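Local coordinates for PDZ domain protein (Parabacteroides distasonis, PDB 4L8N) that is of unknown function but combines PDZ domains at its N and C termini with a DUF4136 domain and binds magnesium ions, at residues L414-P419 and N427-N432; T310-D315 and V442-T447; Q397-S402 and I421-N426; I34-S39 and E451-I456; M285-P290 and V298-S303. All coordinates share one frame; numbering follows the deposited sequence.

Contact 1: L414-P419 and N427-N432; sequences LYYFAP and NACTFN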
# COMPACT_ATOMS: atom_id res chain seq x y z
N LEU A 414 11.50 -24.58 -37.01
CA LEU A 414 11.57 -24.37 -35.57
C LEU A 414 10.20 -24.43 -34.94
O LEU A 414 10.10 -24.78 -33.76
CB LEU A 414 12.24 -23.02 -35.26
CG LEU A 414 13.74 -22.93 -35.59
CD1 LEU A 414 14.16 -21.49 -35.72
CD2 LEU A 414 14.60 -23.69 -34.58
N TYR A 415 9.13 -24.14 -35.74
CA TYR A 415 7.75 -24.15 -35.24
C TYR A 415 6.87 -25.14 -36.02
O TYR A 415 5.66 -24.99 -36.04
CB TYR A 415 7.17 -22.72 -35.26
CG TYR A 415 7.84 -21.80 -34.27
CD1 TYR A 415 7.72 -22.01 -32.89
CD2 TYR A 415 8.68 -20.76 -34.69
CE1 TYR A 415 8.36 -21.17 -31.97
CE2 TYR A 415 9.34 -19.93 -33.78
CZ TYR A 415 9.15 -20.13 -32.42
OH TYR A 415 9.74 -19.30 -31.50
N TYR A 416 7.47 -26.22 -36.55
CA TYR A 416 6.75 -27.23 -37.33
C TYR A 416 5.78 -28.10 -36.52
O TYR A 416 5.01 -28.85 -37.12
CB TYR A 416 7.71 -28.11 -38.11
CG TYR A 416 7.70 -27.75 -39.57
CD1 TYR A 416 7.65 -26.42 -39.97
CD2 TYR A 416 7.64 -28.74 -40.55
CE1 TYR A 416 7.57 -26.07 -41.32
CE2 TYR A 416 7.52 -28.40 -41.90
CZ TYR A 416 7.53 -27.07 -42.28
OH TYR A 416 7.48 -26.73 -43.61
N PHE A 417 5.79 -27.97 -35.19
CA PHE A 417 4.89 -28.70 -34.31
C PHE A 417 3.51 -27.97 -34.22
O PHE A 417 2.55 -28.53 -33.68
CB PHE A 417 5.55 -28.87 -32.91
CG PHE A 417 5.88 -27.55 -32.23
CD1 PHE A 417 4.90 -26.84 -31.55
CD2 PHE A 417 7.15 -26.99 -32.33
CE1 PHE A 417 5.17 -25.58 -31.00
CE2 PHE A 417 7.43 -25.75 -31.75
CZ PHE A 417 6.45 -25.05 -31.10
N ALA A 418 3.44 -26.72 -34.72
CA ALA A 418 2.24 -25.88 -34.67
C ALA A 418 1.42 -26.01 -35.96
O ALA A 418 2.00 -25.94 -37.04
CB ALA A 418 2.64 -24.43 -34.42
N PRO A 419 0.07 -26.16 -35.88
CA PRO A 419 -0.73 -26.35 -37.12
C PRO A 419 -0.92 -25.05 -37.94
O PRO A 419 -1.30 -25.13 -39.11
CB PRO A 419 -2.05 -26.89 -36.58
CG PRO A 419 -2.18 -26.25 -35.25
CD PRO A 419 -0.79 -26.29 -34.69
N ASN A 427 5.81 -33.93 -37.96
CA ASN A 427 6.79 -33.02 -37.38
C ASN A 427 8.23 -33.35 -37.86
O ASN A 427 9.12 -32.54 -37.65
CB ASN A 427 6.69 -33.04 -35.85
CG ASN A 427 7.39 -31.87 -35.17
OD1 ASN A 427 7.29 -30.72 -35.61
ND2 ASN A 427 8.12 -32.15 -34.10
N ALA A 428 8.44 -34.46 -38.57
CA ALA A 428 9.75 -34.82 -39.11
C ALA A 428 10.15 -33.89 -40.28
O ALA A 428 9.38 -33.71 -41.23
CB ALA A 428 9.76 -36.26 -39.54
N CYS A 429 11.34 -33.28 -40.18
CA CYS A 429 11.85 -32.31 -41.15
C CYS A 429 12.92 -32.93 -42.02
O CYS A 429 13.73 -33.72 -41.54
CB CYS A 429 12.38 -31.06 -40.44
SG CYS A 429 11.28 -30.43 -39.13
N THR A 430 12.90 -32.58 -43.31
CA THR A 430 13.85 -33.09 -44.29
C THR A 430 14.99 -32.11 -44.43
O THR A 430 14.77 -30.94 -44.72
CB THR A 430 13.14 -33.35 -45.64
OG1 THR A 430 12.17 -34.38 -45.46
CG2 THR A 430 14.10 -33.74 -46.74
N PHE A 431 16.21 -32.59 -44.20
CA PHE A 431 17.41 -31.78 -44.34
C PHE A 431 18.26 -32.33 -45.50
O PHE A 431 18.67 -33.49 -45.49
CB PHE A 431 18.21 -31.72 -43.03
CG PHE A 431 17.70 -30.77 -41.97
CD1 PHE A 431 16.67 -31.14 -41.11
CD2 PHE A 431 18.29 -29.51 -41.80
CE1 PHE A 431 16.24 -30.27 -40.10
CE2 PHE A 431 17.86 -28.65 -40.79
CZ PHE A 431 16.84 -29.04 -39.94
N ASN A 432 18.43 -31.49 -46.55
CA ASN A 432 19.22 -31.77 -47.75
C ASN A 432 20.56 -31.11 -47.60
O ASN A 432 20.65 -29.88 -47.66
CB ASN A 432 18.50 -31.27 -49.01
CG ASN A 432 17.31 -32.08 -49.39
OD1 ASN A 432 16.18 -31.80 -48.98
ND2 ASN A 432 17.55 -33.12 -50.16
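Tyr416 and Phe417 receive Asn427 at their shared peptide, while the ring of Tyr416 leans toward the sulfur of Cys429. The amide oxygen is the probing group: Asn427 OD1 lies 3.2 Å from Tyr416 C, and its approach to Phe417 N is too badly angled for a hydrogen bond. What holds this oxygen is the side-chain amide of Asn308, which donates to it from strand 298-309. With CG anti to the backbone N (chi1 -164°), Asn427 turns its amide in toward the peptide, where Asn427 OD1 also comes 3.6 Å from Tyr416 CB. Phe417 behaves differently. Phe417 CB touches Asn427 OD1 at 3.7 Å, but the phenylalanine ring leads away and packs on Thr306 and Ile448. Farther out along Tyr416, Cys429 SG stands 5.1 Å from the centre of the tyrosine ring, 46° off its normal, with Tyr416 CD2 the ring atom it touches. The phenol end of that ring is engaged by Gln403, whose OE1 is hydrogen-bonded to Tyr416 OH. The peptide itself is central to a turn closed by Ala418 N on Tyr415 O at 3.1 Å. The arrangement sets this type I beta turn, Tyr415-Ala418, against the start of strand 429-435, with an oblique cysteine sulfur-aromatic contact between them.

Contact 2: T310-D315 and V442-T447; sequences TGISYD and VIIRPT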
# COMPACT_ATOMS: atom_id res chain seq x y z
N THR A 310 17.05 -29.61 -33.12
CA THR A 310 17.84 -30.58 -33.89
C THR A 310 19.29 -30.61 -33.35
O THR A 310 19.95 -31.64 -33.39
CB THR A 310 17.82 -30.28 -35.39
OG1 THR A 310 18.64 -29.14 -35.65
CG2 THR A 310 16.41 -30.10 -35.96
N GLY A 311 19.78 -29.47 -32.86
CA GLY A 311 21.13 -29.36 -32.32
C GLY A 311 22.11 -28.65 -33.23
O GLY A 311 23.28 -28.54 -32.88
N ILE A 312 21.64 -28.16 -34.40
CA ILE A 312 22.47 -27.47 -35.39
C ILE A 312 22.65 -26.00 -34.99
O ILE A 312 21.69 -25.32 -34.60
CB ILE A 312 21.88 -27.59 -36.85
CG1 ILE A 312 21.77 -29.05 -37.32
CG2 ILE A 312 22.68 -26.76 -37.88
CD1 ILE A 312 20.64 -29.31 -38.38
N SER A 313 23.89 -25.52 -35.11
CA SER A 313 24.29 -24.13 -34.95
C SER A 313 24.70 -23.61 -36.35
O SER A 313 25.33 -24.35 -37.11
CB SER A 313 25.39 -24.00 -33.91
OG SER A 313 24.85 -24.27 -32.63
N TYR A 314 24.27 -22.40 -36.72
CA TYR A 314 24.50 -21.83 -38.06
C TYR A 314 25.49 -20.66 -38.00
O TYR A 314 25.60 -20.03 -36.94
CB TYR A 314 23.15 -21.36 -38.67
CG TYR A 314 22.06 -22.42 -38.71
CD1 TYR A 314 21.19 -22.60 -37.64
CD2 TYR A 314 21.91 -23.24 -39.82
CE1 TYR A 314 20.21 -23.59 -37.67
CE2 TYR A 314 20.93 -24.23 -39.86
CZ TYR A 314 20.07 -24.39 -38.79
OH TYR A 314 19.08 -25.35 -38.83
N ASP A 315 26.19 -20.37 -39.12
CA ASP A 315 27.16 -19.26 -39.20
C ASP A 315 26.41 -17.93 -39.30
O ASP A 315 25.64 -17.74 -40.23
CB ASP A 315 28.11 -19.44 -40.40
CG ASP A 315 29.46 -18.72 -40.35
OD1 ASP A 315 29.51 -17.58 -39.84
OD2 ASP A 315 30.45 -19.27 -40.91
N VAL A 442 18.60 -36.32 -45.12
CA VAL A 442 18.33 -37.00 -43.87
C VAL A 442 17.05 -36.42 -43.26
O VAL A 442 16.77 -35.22 -43.40
CB VAL A 442 19.56 -37.00 -42.91
CG1 VAL A 442 19.72 -35.68 -42.15
CG2 VAL A 442 19.52 -38.18 -41.94
N ILE A 443 16.23 -37.28 -42.65
CA ILE A 443 14.99 -36.86 -42.02
C ILE A 443 15.25 -36.74 -40.54
O ILE A 443 15.63 -37.73 -39.90
CB ILE A 443 13.78 -37.79 -42.33
CG1 ILE A 443 13.74 -38.31 -43.79
CG2 ILE A 443 12.49 -37.17 -41.88
CD1 ILE A 443 13.84 -37.28 -44.96
N ILE A 444 15.11 -35.52 -40.00
CA ILE A 444 15.38 -35.29 -38.60
C ILE A 444 14.07 -35.11 -37.87
O ILE A 444 13.36 -34.15 -38.16
CB ILE A 444 16.35 -34.10 -38.38
CG1 ILE A 444 17.70 -34.32 -39.11
CG2 ILE A 444 16.56 -33.86 -36.88
CD1 ILE A 444 18.76 -33.19 -38.99
N ARG A 445 13.74 -36.02 -36.96
CA ARG A 445 12.57 -35.80 -36.13
C ARG A 445 13.08 -35.01 -34.94
O ARG A 445 13.91 -35.51 -34.18
CB ARG A 445 11.81 -37.05 -35.71
CG ARG A 445 10.51 -36.63 -35.03
CD ARG A 445 9.64 -37.77 -34.61
NE ARG A 445 8.80 -38.26 -35.70
CZ ARG A 445 7.57 -37.83 -35.95
NH1 ARG A 445 7.01 -36.90 -35.19
NH2 ARG A 445 6.88 -38.35 -36.95
N PRO A 446 12.67 -33.73 -34.79
CA PRO A 446 13.20 -32.95 -33.69
C PRO A 446 12.55 -33.32 -32.38
O PRO A 446 11.50 -34.00 -32.33
CB PRO A 446 12.84 -31.50 -34.09
CG PRO A 446 12.30 -31.57 -35.48
CD PRO A 446 11.73 -32.93 -35.60
N THR A 447 13.18 -32.86 -31.31
CA THR A 447 12.66 -32.97 -29.96
C THR A 447 12.11 -31.61 -29.65
O THR A 447 12.56 -30.61 -30.22
CB THR A 447 13.71 -33.48 -28.98
OG1 THR A 447 14.90 -32.70 -29.10
CG2 THR A 447 13.99 -34.96 -29.17
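An apolar core beneath a beta strand, probably that of the C-terminal PDZ domain, brings Thr310 and Ile312 against Ile444 and Pro446. The central touch is methyl to methyl: Thr310 CG2 meets Ile444 CG2 at 3.9 Å, and the two side chains run at about a right angle to each other. Thr310 CB lies 4.1 Å from Ile444 CG2, while Thr310 CG2 also reaches Pro446 CB at 4.3 Å. Ile444 serves two neighbours with its two branches. Its longer one is fully extended (chi2 179°), which carries Ile444 CD1 inward to within 4.4 Å of Ile312 CD1. The threonine divides its labour as well, since its methyl faces the strand while its hydroxyl turns to Glu107. Thr310 OG1 is hydrogen-bonded to Glu107 OE2 and also takes a weak bond from Ile312 N, 3.4 Å away. The other carboxylate oxygen of Glu107 accepts from Gly311 N, so both oxygens of one carboxylate grip the bend between strands 298-309 and 312-315. Phe431, on the neighbouring strand, and Ala331, on helix 330-333, both touch Ile312 and Ile444 and enlarge the cluster. It joins strand 438-456, strand 312-315 and helix 330-333, consistent with the core of the C-terminal PDZ domain.

Contact 3: Q397-S402 and I421-N426; sequences QIADAS and INPSGN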
# COMPACT_ATOMS: atom_id res chain seq x y z
N GLN A 397 -5.01 -20.46 -43.51
CA GLN A 397 -4.53 -19.30 -44.27
C GLN A 397 -3.14 -18.83 -43.77
O GLN A 397 -2.32 -18.41 -44.58
CB GLN A 397 -5.55 -18.16 -44.20
CG GLN A 397 -6.91 -18.54 -44.81
CD GLN A 397 -7.96 -18.86 -43.76
OE1 GLN A 397 -8.05 -19.98 -43.24
NE2 GLN A 397 -8.79 -17.89 -43.44
N ILE A 398 -2.88 -18.92 -42.45
CA ILE A 398 -1.59 -18.56 -41.84
C ILE A 398 -0.56 -19.59 -42.28
O ILE A 398 0.51 -19.20 -42.75
CB ILE A 398 -1.68 -18.47 -40.28
CG1 ILE A 398 -2.72 -17.44 -39.83
CG2 ILE A 398 -0.29 -18.20 -39.63
CD1 ILE A 398 -3.37 -17.81 -38.58
N ALA A 399 -0.89 -20.90 -42.18
CA ALA A 399 0.01 -21.97 -42.61
C ALA A 399 0.43 -21.77 -44.08
O ALA A 399 1.63 -21.83 -44.35
CB ALA A 399 -0.63 -23.33 -42.41
N ASP A 400 -0.52 -21.43 -44.99
CA ASP A 400 -0.21 -21.20 -46.40
C ASP A 400 0.70 -19.98 -46.56
O ASP A 400 1.72 -20.09 -47.23
CB ASP A 400 -1.49 -21.05 -47.28
CG ASP A 400 -2.40 -22.28 -47.38
OD1 ASP A 400 -1.94 -23.41 -47.07
OD2 ASP A 400 -3.59 -22.10 -47.78
N ALA A 401 0.35 -18.84 -45.95
CA ALA A 401 1.16 -17.63 -46.03
C ALA A 401 2.57 -17.86 -45.45
O ALA A 401 3.54 -17.48 -46.09
CB ALA A 401 0.48 -16.49 -45.29
N SER A 402 2.68 -18.57 -44.31
CA SER A 402 3.95 -18.87 -43.65
C SER A 402 4.92 -19.67 -44.52
O SER A 402 6.13 -19.61 -44.26
CB SER A 402 3.71 -19.65 -42.36
OG SER A 402 3.54 -21.04 -42.58
N ILE A 421 1.58 -23.33 -38.81
CA ILE A 421 2.83 -23.30 -39.58
C ILE A 421 2.87 -24.58 -40.45
O ILE A 421 3.03 -24.47 -41.66
CB ILE A 421 4.14 -23.13 -38.73
CG1 ILE A 421 4.12 -21.88 -37.83
CG2 ILE A 421 5.39 -23.18 -39.59
CD1 ILE A 421 4.09 -20.50 -38.52
N ASN A 422 2.73 -25.76 -39.82
CA ASN A 422 2.77 -27.06 -40.48
C ASN A 422 1.44 -27.81 -40.29
O ASN A 422 1.27 -28.54 -39.28
CB ASN A 422 3.95 -27.89 -39.99
CG ASN A 422 4.09 -29.24 -40.66
OD1 ASN A 422 3.73 -29.41 -41.84
ND2 ASN A 422 4.60 -30.22 -39.93
N PRO A 423 0.50 -27.68 -41.26
CA PRO A 423 -0.80 -28.37 -41.13
C PRO A 423 -0.66 -29.90 -41.19
O PRO A 423 -1.25 -30.57 -40.35
CB PRO A 423 -1.63 -27.80 -42.27
CG PRO A 423 -0.65 -27.29 -43.25
CD PRO A 423 0.58 -26.89 -42.51
N SER A 424 0.21 -30.45 -42.09
CA SER A 424 0.48 -31.89 -42.20
C SER A 424 0.80 -32.51 -40.81
O SER A 424 1.40 -31.85 -39.96
CB SER A 424 1.61 -32.17 -43.19
OG SER A 424 2.90 -31.96 -42.65
N GLY A 425 0.36 -33.75 -40.59
CA GLY A 425 0.57 -34.44 -39.31
C GLY A 425 1.93 -35.09 -39.17
O GLY A 425 2.04 -36.22 -38.65
N ASN A 426 2.97 -34.38 -39.62
CA ASN A 426 4.33 -34.90 -39.62
C ASN A 426 5.32 -33.82 -39.22
O ASN A 426 5.67 -32.94 -40.03
CB ASN A 426 4.66 -35.48 -41.00
CG ASN A 426 6.03 -36.07 -41.08
OD1 ASN A 426 6.45 -36.85 -40.22
ND2 ASN A 426 6.76 -35.70 -42.14
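Helix-against-loop packing in the C-terminal part of the chain, outside the strands of the large mixed sheet, joins Ala399 and Ser402 on helix 395-402 to Ile421 and Pro423 in the irregular connection from that helix to strand 429-435. The contact lies toward the periphery of the molecule, its centre about 30 Å from that of the chain, yet three of its four touching residues are buried. Small side chains on the helix let the loop come close: Ala399 CA and Ile421 CA are only 4.3 Å apart. Ala399 CB points toward the loop and rests on the proline ring, 3.8 Å from Pro423 CD, with Ile421 O beside it. Three residues on, about one helical turn, Ser402 is met by the isoleucine. Although the CB of Ile421 sets off away from the helix, chi2 of -65° folds the end of the chain back, and Ile421 CD1 arrives 4.0 Å from Ser402 CB. Asn422 ties the loop to itself. Asn422 ND2 donates to Asn426 O at 2.9 Å, from above the carbonyl plane, and to Tyr416 O as well, while Asn422 OD1 accepts from Ser424 OG at 2.8 Å. The serine on the helix likewise turns to its own segment. Ser402 OG is 3.6 Å from Ile421 O without being bonded to it, and donates instead to Ala399 O at 2.7 Å, tilted 27° from that carbonyl plane.

Contact 4: I34-S39 and E451-I456; sequences IIPYSS and EVTVEI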
# COMPACT_ATOMS: atom_id res chain seq x y z
N ILE A 34 18.04 -20.21 -13.27
CA ILE A 34 18.81 -21.27 -13.89
C ILE A 34 18.43 -21.30 -15.36
O ILE A 34 17.25 -21.20 -15.70
CB ILE A 34 18.53 -22.60 -13.13
CG1 ILE A 34 19.49 -22.73 -11.94
CG2 ILE A 34 18.68 -23.82 -14.01
CD1 ILE A 34 19.05 -22.09 -10.80
N ILE A 35 19.43 -21.40 -16.23
CA ILE A 35 19.18 -21.43 -17.66
C ILE A 35 18.76 -22.87 -18.06
O ILE A 35 19.49 -23.81 -17.81
CB ILE A 35 20.39 -20.88 -18.42
CG1 ILE A 35 20.45 -19.36 -18.20
CG2 ILE A 35 20.33 -21.22 -19.92
CD1 ILE A 35 21.75 -18.83 -18.01
N PRO A 36 17.56 -23.06 -18.64
CA PRO A 36 17.13 -24.42 -18.99
C PRO A 36 18.06 -25.06 -19.99
O PRO A 36 18.63 -24.37 -20.83
CB PRO A 36 15.75 -24.21 -19.61
CG PRO A 36 15.28 -22.88 -19.07
CD PRO A 36 16.52 -22.06 -18.97
N TYR A 37 18.21 -26.38 -19.88
CA TYR A 37 19.01 -27.20 -20.78
C TYR A 37 20.53 -26.94 -20.60
O TYR A 37 21.33 -27.46 -21.40
CB TYR A 37 18.54 -27.00 -22.25
CG TYR A 37 17.16 -27.57 -22.51
CD1 TYR A 37 16.95 -28.94 -22.54
CD2 TYR A 37 16.06 -26.74 -22.71
CE1 TYR A 37 15.69 -29.48 -22.77
CE2 TYR A 37 14.79 -27.26 -22.95
CZ TYR A 37 14.61 -28.64 -22.98
OH TYR A 37 13.37 -29.21 -23.17
N SER A 38 20.92 -26.24 -19.51
CA SER A 38 22.32 -25.92 -19.19
C SER A 38 22.97 -26.98 -18.29
O SER A 38 22.29 -27.83 -17.72
CB SER A 38 22.42 -24.55 -18.52
OG SER A 38 21.86 -24.51 -17.22
N SER A 39 24.30 -26.90 -18.15
CA SER A 39 25.07 -27.82 -17.32
C SER A 39 24.85 -27.51 -15.85
O SER A 39 24.75 -28.45 -15.06
CB SER A 39 26.55 -27.76 -17.69
OG SER A 39 26.77 -28.21 -19.01
N GLU A 451 10.20 -24.55 -22.29
CA GLU A 451 10.75 -23.88 -21.12
C GLU A 451 9.92 -22.66 -20.73
O GLU A 451 9.41 -21.93 -21.58
CB GLU A 451 12.25 -23.47 -21.32
CG GLU A 451 12.61 -22.86 -22.67
CD GLU A 451 14.03 -22.32 -22.85
OE1 GLU A 451 14.28 -21.16 -22.44
OE2 GLU A 451 14.85 -23.02 -23.48
N VAL A 452 9.76 -22.48 -19.42
CA VAL A 452 9.14 -21.33 -18.75
C VAL A 452 10.08 -20.89 -17.63
O VAL A 452 10.44 -21.72 -16.79
CB VAL A 452 7.71 -21.54 -18.21
CG1 VAL A 452 7.14 -20.23 -17.68
CG2 VAL A 452 6.78 -22.12 -19.26
N THR A 453 10.47 -19.62 -17.61
CA THR A 453 11.26 -19.01 -16.56
C THR A 453 10.39 -17.95 -15.91
O THR A 453 9.88 -17.06 -16.59
CB THR A 453 12.57 -18.45 -17.13
OG1 THR A 453 13.38 -19.56 -17.51
CG2 THR A 453 13.32 -17.56 -16.14
N VAL A 454 10.15 -18.09 -14.60
CA VAL A 454 9.40 -17.10 -13.80
C VAL A 454 10.43 -16.55 -12.85
O VAL A 454 10.93 -17.28 -11.99
CB VAL A 454 8.13 -17.64 -13.12
CG1 VAL A 454 7.38 -16.51 -12.40
CG2 VAL A 454 7.21 -18.31 -14.15
N GLU A 455 10.85 -15.30 -13.10
CA GLU A 455 11.92 -14.67 -12.34
C GLU A 455 11.49 -13.35 -11.69
O GLU A 455 10.70 -12.61 -12.27
CB GLU A 455 13.06 -14.39 -13.32
CG GLU A 455 14.43 -14.21 -12.70
CD GLU A 455 15.52 -13.75 -13.65
OE1 GLU A 455 15.40 -13.97 -14.87
OE2 GLU A 455 16.52 -13.16 -13.15
N ILE A 456 12.03 -13.03 -10.49
CA ILE A 456 11.82 -11.72 -9.90
C ILE A 456 12.90 -10.86 -10.54
O ILE A 456 14.09 -11.21 -10.44
CB ILE A 456 11.82 -11.71 -8.34
CG1 ILE A 456 10.48 -12.25 -7.84
CG2 ILE A 456 12.08 -10.30 -7.79
CD1 ILE A 456 10.41 -12.60 -6.47
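Glu451 leans across from strand 438-456 to Pro36 and Tyr37, two residues in the loop between strand 29-34 and helix 39-43 of the N-terminal PDZ domain. Glu451 CB starts the contact, lying 3.8 Å from Pro36 CG and 4.0 Å from Pro36 CB. CG sits between the backbone N and the carbonyl carbon (chi1 43°), and from there the chain runs extended to the carboxylate, crossing the proline at about a right angle. The carboxylate carbon, Glu451 CD, stays on the same ring, 4.0 Å from Pro36 CG. Both oxygens remain near the proline: Glu451 OE1 is beside Pro36 CG at 3.9 Å, and Glu451 OE2 also reaches the rim of the tyrosine, 4.0 Å from Tyr37 CD2. This second oxygen lies in the plane of the ring, at its edge, although the ring and carboxylate planes are inclined by 37°. Farther along the strand, Thr453 OG1 adds a lighter touch on Pro36 CG at 4.1 Å. The loop presents both residues from a type II beta turn, Ile35 to Ser38, with Pro36 and Tyr37 at its two central positions. Ser38 follows as the N-cap of the helix, and Arg449 makes a cation-pi contact with the Tyr37 ring. No hydrogen bond spans the two segments, so the aliphatic stem of the glutamate does the packing, and its negative end probably gains a weak attraction from the slightly positive hydrogens at the tyrosine edge.

Contact 5: M285-P290 and V298-S303; sequences MCMQYP and VPFKVS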
# COMPACT_ATOMS: atom_id res chain seq x y z
N MSE A 285 4.35 -15.06 -3.92
CA MSE A 285 4.70 -14.48 -2.62
C MSE A 285 5.91 -15.15 -1.97
O MSE A 285 6.77 -14.45 -1.43
CB MSE A 285 3.51 -14.60 -1.66
CG MSE A 285 2.40 -13.62 -1.97
SE MSE A 285 0.77 -13.98 -1.01
CE MSE A 285 1.41 -13.53 0.69
N CYS A 286 5.99 -16.49 -2.03
CA CYS A 286 7.09 -17.24 -1.41
C CYS A 286 8.38 -17.23 -2.22
O CYS A 286 9.40 -17.69 -1.70
CB CYS A 286 6.65 -18.65 -1.08
SG CYS A 286 5.39 -18.72 0.21
N MSE A 287 8.38 -16.66 -3.44
CA MSE A 287 9.63 -16.55 -4.22
C MSE A 287 10.61 -15.62 -3.51
O MSE A 287 11.82 -15.67 -3.78
CB MSE A 287 9.35 -16.08 -5.65
CG MSE A 287 9.10 -17.24 -6.60
SE MSE A 287 8.67 -16.71 -8.42
CE MSE A 287 10.32 -16.11 -8.88
N GLN A 288 10.10 -14.78 -2.56
CA GLN A 288 10.96 -13.90 -1.80
C GLN A 288 11.34 -14.51 -0.45
O GLN A 288 11.97 -13.82 0.34
CB GLN A 288 10.37 -12.50 -1.65
CG GLN A 288 10.48 -11.73 -2.96
CD GLN A 288 10.55 -10.27 -2.74
OE1 GLN A 288 11.59 -9.64 -2.96
NE2 GLN A 288 9.44 -9.71 -2.28
N TYR A 289 11.03 -15.80 -0.21
CA TYR A 289 11.52 -16.50 0.98
C TYR A 289 12.54 -17.56 0.54
O TYR A 289 12.17 -18.45 -0.24
CB TYR A 289 10.40 -17.13 1.85
CG TYR A 289 10.97 -17.57 3.18
CD1 TYR A 289 11.24 -16.64 4.19
CD2 TYR A 289 11.43 -18.88 3.37
CE1 TYR A 289 11.87 -17.02 5.38
CE2 TYR A 289 12.07 -19.27 4.56
CZ TYR A 289 12.28 -18.33 5.56
OH TYR A 289 12.90 -18.68 6.74
N PRO A 290 13.84 -17.51 0.96
CA PRO A 290 14.47 -16.59 1.92
C PRO A 290 15.10 -15.32 1.33
O PRO A 290 15.61 -14.50 2.09
CB PRO A 290 15.56 -17.48 2.51
CG PRO A 290 15.98 -18.36 1.39
CD PRO A 290 14.79 -18.54 0.51
N VAL A 298 6.34 -6.12 -6.05
CA VAL A 298 7.24 -7.11 -6.64
C VAL A 298 7.11 -7.21 -8.18
O VAL A 298 6.10 -7.71 -8.70
CB VAL A 298 7.15 -8.53 -6.00
CG1 VAL A 298 8.39 -9.35 -6.34
CG2 VAL A 298 6.94 -8.47 -4.49
N PRO A 299 8.24 -6.90 -8.87
CA PRO A 299 8.28 -7.08 -10.32
C PRO A 299 8.67 -8.52 -10.74
O PRO A 299 9.71 -9.05 -10.29
CB PRO A 299 9.36 -6.08 -10.74
CG PRO A 299 10.31 -6.05 -9.62
CD PRO A 299 9.52 -6.36 -8.37
N PHE A 300 7.86 -9.15 -11.62
CA PHE A 300 8.09 -10.48 -12.19
C PHE A 300 8.19 -10.44 -13.70
O PHE A 300 7.52 -9.63 -14.35
CB PHE A 300 6.98 -11.46 -11.83
CG PHE A 300 6.75 -11.72 -10.36
CD1 PHE A 300 5.94 -10.88 -9.61
CD2 PHE A 300 7.32 -12.83 -9.74
CE1 PHE A 300 5.72 -11.14 -8.26
CE2 PHE A 300 7.08 -13.10 -8.40
CZ PHE A 300 6.28 -12.25 -7.66
N LYS A 301 8.98 -11.37 -14.27
CA LYS A 301 9.18 -11.58 -15.69
C LYS A 301 8.99 -13.07 -16.02
O LYS A 301 9.67 -13.93 -15.45
CB LYS A 301 10.57 -11.08 -16.13
CG LYS A 301 10.63 -10.80 -17.63
CD LYS A 301 12.05 -10.70 -18.13
CE LYS A 301 12.16 -11.03 -19.60
NZ LYS A 301 13.48 -10.66 -20.16
N VAL A 302 8.02 -13.37 -16.92
CA VAL A 302 7.70 -14.71 -17.44
C VAL A 302 8.21 -14.81 -18.88
O VAL A 302 7.76 -14.06 -19.74
CB VAL A 302 6.20 -15.10 -17.36
CG1 VAL A 302 6.02 -16.58 -17.69
CG2 VAL A 302 5.61 -14.80 -16.00
N SER A 303 9.14 -15.72 -19.12
CA SER A 303 9.74 -15.99 -20.43
C SER A 303 9.41 -17.40 -20.83
O SER A 303 9.91 -18.34 -20.19
CB SER A 303 11.25 -15.78 -20.40
OG SER A 303 11.59 -14.46 -20.03
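Met287, present as selenomethionine, and Gln288 reach toward Phe300 and Val298 respectively, making two separate touches. In the first, the selenium comes to the rim of the phenylalanine: Met287 SE is 3.9 Å from Phe300 CE2 and 5.2 Å from the ring centre, 82° off the normal and therefore almost in the ring plane. The side chain is straight as far as the selenium and bends only at chi3 (71°), turning its terminal methyl aside. In the second, Gln288 NE2 meets Val298 CG2 at 3.6 Å, the two side chains approaching from opposite directions. This is a Met-aromatic contact beside an amide-methyl contact, and together they pack the loop after helix 274-285, part of the DUF4136 region, against strand 298-309 of the large mixed sheet. Around this first shell lies Ile456, on the neighbouring strand 438-456, which touches all four of the residues named so far. Phe127, across the other edge of strand 298-309, meets the Phe300 ring with the planes only about 15° apart. The polar end of Gln288 is positioned by the loop itself, its OE1 accepting hydrogen bonds from the backbone N atoms of Tyr294 and Lys293. Farther out, Tyr289 N donates to Cys286 O at 2.9 Å, a bond within the chain that follows helix 274-285. Lys175 NZ reaches from helix 158-175 to both Cys286 O and Tyr289 O, and a cis peptide bond then leads into Pro290.

The chain opens contact 4 first, at 34-39 in the N-terminal PDZ domain, and closes it last, at 451-456, so all the others fall within its span. Contact 5 closes a short loop, 285-290 to 298-303, before any of the remaining three begin. Contact 2 then opens at 310-315 and shuts at 442-447, enclosing contacts 1 and 3. These two cross, their segments alternating as 397-402, 414-419, 421-426 and 427-432. Strand 438-456 serves both contacts 2 and 4. Lying beside strands 298-309 and 429-435 in one sheet, it links the N-terminal PDZ domain, the DUF4136 region and the C-terminal part of the chain.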